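Local coordinates for chitin oligosaccharide binding protein NagB2 (Paenibacillus sp. FPU-7, PDB 7EHU) that binds short chitin oligosaccharides, N,N'-diacetylchitobiose and N,N',N''-triacetylchitotriose, probably as the extracellular solute-binding component of a sugar uptake system, at residues 143-149 with 310-316. Numbering follows the deposited sequence.
Sequences PEAGFVE and INGGWSN. With NAG (2-acetamido-2-deoxy-beta-D-glucopyranose), chain B; NAG (2-acetamido-2-deoxy-beta-D-glucopyranose), chain C.
Three backbone hydrogen bonds tie the strands: Phe147 N to Gly313 O (2.9 Å), Gly313 N back to Phe147 O (3.0 Å), and Glu149 N to Asn311 O (2.9 Å); a fourth, Glu144 N to Asn316 O (2.8 Å), closes the corner. Strands 145-149 and 310-316 run antiparallel at 169°, axes 4.5 Å apart. Phe147 and Gly313 make a hydrogen-bonded pair; Val148 and Gly312 form the non-hydrogen-bonded pair beside it, CA atoms 3.9 Å apart. At Glu144 (phi/psi -85/-31) the backbone breaks from extended geometry and changes direction, and next to it one water fills the gap, donating to Ala145 O (2.7 Å) and accepting from Ser315 N (2.9 Å).

The sugar lies on the face carrying Phe147 and Asn316: N2 of the chain B NAG donates to Asn316 OD1 (2.8 Å), and Ser315 OG hydrogen-bonds O6 of the chain C NAG (2.7 Å). Phe147, chi1 80° (p), is sandwiched: Gly312 CA sits 3.9 Å from its ring centroid in a CH-pi contact, while over the opposite face C6 of the chain C NAG comes within 3.6 Å of Phe147 CZ. A side chain at Gly312 would collide with Phe147 O. On the other face, Val148 CB packs on Ile310 CD1 (3.8 Å); near the corner, Pro143 CB meets Trp314 CB (3.9 Å).

Phe147, Ser315 and Asn316 thus wall the sugar pocket of this periplasmic-binding-protein clan member. Strand 309-320 also pairs with strands 93-97 and 383-385, where Asn311 ND2 hydrogen-bonds to Phe385 O; helix 369-379 packs against Val148, and helix 197-212 touches Glu149 and Asn311.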
# COMPACT_ATOMS: atom_id res chain seq x y z
N PRO A 143 12.89 -0.01 0.12
CA PRO A 143 11.59 0.62 0.39
C PRO A 143 11.79 2.11 0.62
O PRO A 143 12.75 2.53 1.27
CB PRO A 143 11.12 -0.09 1.66
CG PRO A 143 12.36 -0.59 2.31
CD PRO A 143 13.29 -0.93 1.19
N GLU A 144 10.86 2.91 0.10
CA GLU A 144 10.87 4.37 0.26
C GLU A 144 10.22 4.81 1.55
O GLU A 144 10.60 5.84 2.11
CB GLU A 144 10.11 4.99 -0.94
CG GLU A 144 9.81 6.45 -0.81
CD GLU A 144 9.11 7.08 -2.01
OE1 GLU A 144 9.07 6.49 -3.10
OE2 GLU A 144 8.62 8.20 -1.85
N ALA A 145 9.24 4.05 2.02
CA ALA A 145 8.45 4.37 3.19
C ALA A 145 7.97 3.06 3.78
O ALA A 145 8.05 2.01 3.14
CB ALA A 145 7.24 5.24 2.83
N GLY A 146 7.49 3.12 5.02
CA GLY A 146 6.68 2.06 5.59
C GLY A 146 5.19 2.36 5.42
O GLY A 146 4.81 3.44 5.02
N PHE A 147 4.36 1.37 5.72
CA PHE A 147 2.92 1.58 5.72
C PHE A 147 2.26 0.73 6.79
O PHE A 147 2.76 -0.32 7.19
CB PHE A 147 2.25 1.27 4.34
CG PHE A 147 2.01 -0.20 4.10
CD1 PHE A 147 3.04 -1.05 3.68
CD2 PHE A 147 0.76 -0.73 4.31
CE1 PHE A 147 2.81 -2.39 3.48
CE2 PHE A 147 0.52 -2.09 4.11
CZ PHE A 147 1.55 -2.92 3.72
N VAL A 148 1.10 1.21 7.24
CA VAL A 148 0.07 0.37 7.83
C VAL A 148 -1.24 0.72 7.12
O VAL A 148 -1.37 1.79 6.51
CB VAL A 148 -0.09 0.55 9.35
CG1 VAL A 148 1.12 -0.02 10.08
CG2 VAL A 148 -0.34 1.99 9.73
N GLU A 149 -2.22 -0.19 7.21
CA GLU A 149 -3.59 0.06 6.77
C GLU A 149 -4.51 -0.02 7.97
O GLU A 149 -4.29 -0.84 8.86
CB GLU A 149 -4.03 -0.90 5.65
CG GLU A 149 -3.20 -0.73 4.38
CD GLU A 149 -3.58 -1.62 3.23
OE1 GLU A 149 -4.65 -2.28 3.28
OE2 GLU A 149 -2.78 -1.66 2.26
N ILE A 310 -2.14 -5.77 12.71
CA ILE A 310 -2.31 -4.63 11.81
C ILE A 310 -1.62 -4.93 10.49
O ILE A 310 -0.50 -5.44 10.47
CB ILE A 310 -1.83 -3.31 12.45
CG1 ILE A 310 -2.27 -2.10 11.61
CG2 ILE A 310 -0.33 -3.32 12.68
CD1 ILE A 310 -2.06 -0.77 12.32
N ASN A 311 -2.29 -4.64 9.39
CA ASN A 311 -1.65 -4.80 8.09
C ASN A 311 -0.56 -3.74 7.95
O ASN A 311 -0.84 -2.55 8.12
CB ASN A 311 -2.72 -4.62 7.02
CG ASN A 311 -2.22 -4.74 5.57
OD1 ASN A 311 -2.76 -4.08 4.69
ND2 ASN A 311 -1.24 -5.60 5.31
N GLY A 312 0.67 -4.16 7.66
CA GLY A 312 1.72 -3.18 7.46
C GLY A 312 3.03 -3.84 7.13
O GLY A 312 3.17 -5.07 7.18
N GLY A 313 4.00 -3.01 6.80
CA GLY A 313 5.32 -3.47 6.41
C GLY A 313 6.06 -2.40 5.64
O GLY A 313 5.68 -1.24 5.65
N TRP A 314 7.11 -2.83 4.95
CA TRP A 314 7.92 -1.97 4.09
C TRP A 314 7.94 -2.65 2.72
O TRP A 314 8.68 -3.60 2.50
CB TRP A 314 9.31 -1.75 4.66
CG TRP A 314 9.29 -0.84 5.86
CD1 TRP A 314 9.46 0.52 5.86
CD2 TRP A 314 9.05 -1.21 7.22
NE1 TRP A 314 9.35 1.01 7.12
CE2 TRP A 314 9.12 -0.03 7.99
CE3 TRP A 314 8.81 -2.42 7.87
CZ2 TRP A 314 8.93 -0.01 9.37
CZ3 TRP A 314 8.64 -2.40 9.26
CH2 TRP A 314 8.70 -1.21 9.98
N SER A 315 7.05 -2.22 1.85
CA SER A 315 6.71 -2.95 0.65
C SER A 315 7.01 -2.24 -0.65
O SER A 315 6.98 -2.90 -1.69
CB SER A 315 5.20 -3.21 0.65
OG SER A 315 4.52 -1.96 0.69
N ASN A 316 7.20 -0.93 -0.67
CA ASN A 316 7.23 -0.19 -1.92
C ASN A 316 8.39 0.79 -1.93
O ASN A 316 8.61 1.52 -0.95
CB ASN A 316 5.90 0.54 -2.14
CG ASN A 316 5.79 1.20 -3.51
OD1 ASN A 316 5.56 2.41 -3.61
ND2 ASN A 316 5.98 0.41 -4.57
C1 NAG B . 2.05 4.81 -2.51
C2 NAG B . 2.60 3.69 -1.64
C3 NAG B . 2.18 2.32 -2.18
C4 NAG B . 0.69 2.27 -2.48
C5 NAG B . 0.32 3.47 -3.35
C6 NAG B . -1.15 3.57 -3.67
C7 NAG B . 4.77 4.26 -0.57
C8 NAG B . 6.25 4.26 -0.75
N2 NAG B . 4.06 3.76 -1.60
O3 NAG B . 2.55 1.35 -1.22
O4 NAG B . 0.39 1.09 -3.21
O5 NAG B . 0.68 4.67 -2.66
O6 NAG B . -1.40 4.65 -4.57
O7 NAG B . 4.24 4.66 0.46
C1 NAG C . -0.35 0.09 -2.57
C2 NAG C . -0.68 -0.96 -3.60
C3 NAG C . -1.33 -2.18 -2.93
C4 NAG C . -0.44 -2.69 -1.80
C5 NAG C . -0.12 -1.56 -0.83
C6 NAG C . 0.84 -1.97 0.27
C7 NAG C . -1.12 -0.32 -5.92
C8 NAG C . -2.13 0.20 -6.90
N2 NAG C . -1.53 -0.45 -4.66
O3 NAG C . -1.52 -3.18 -3.93
O4 NAG C . -1.09 -3.72 -1.06
O5 NAG C . 0.47 -0.47 -1.55
O6 NAG C . 2.08 -2.41 -0.25
O7 NAG C . 0.02 -0.64 -6.27
O HOH W 1 6.20 0.50 1.78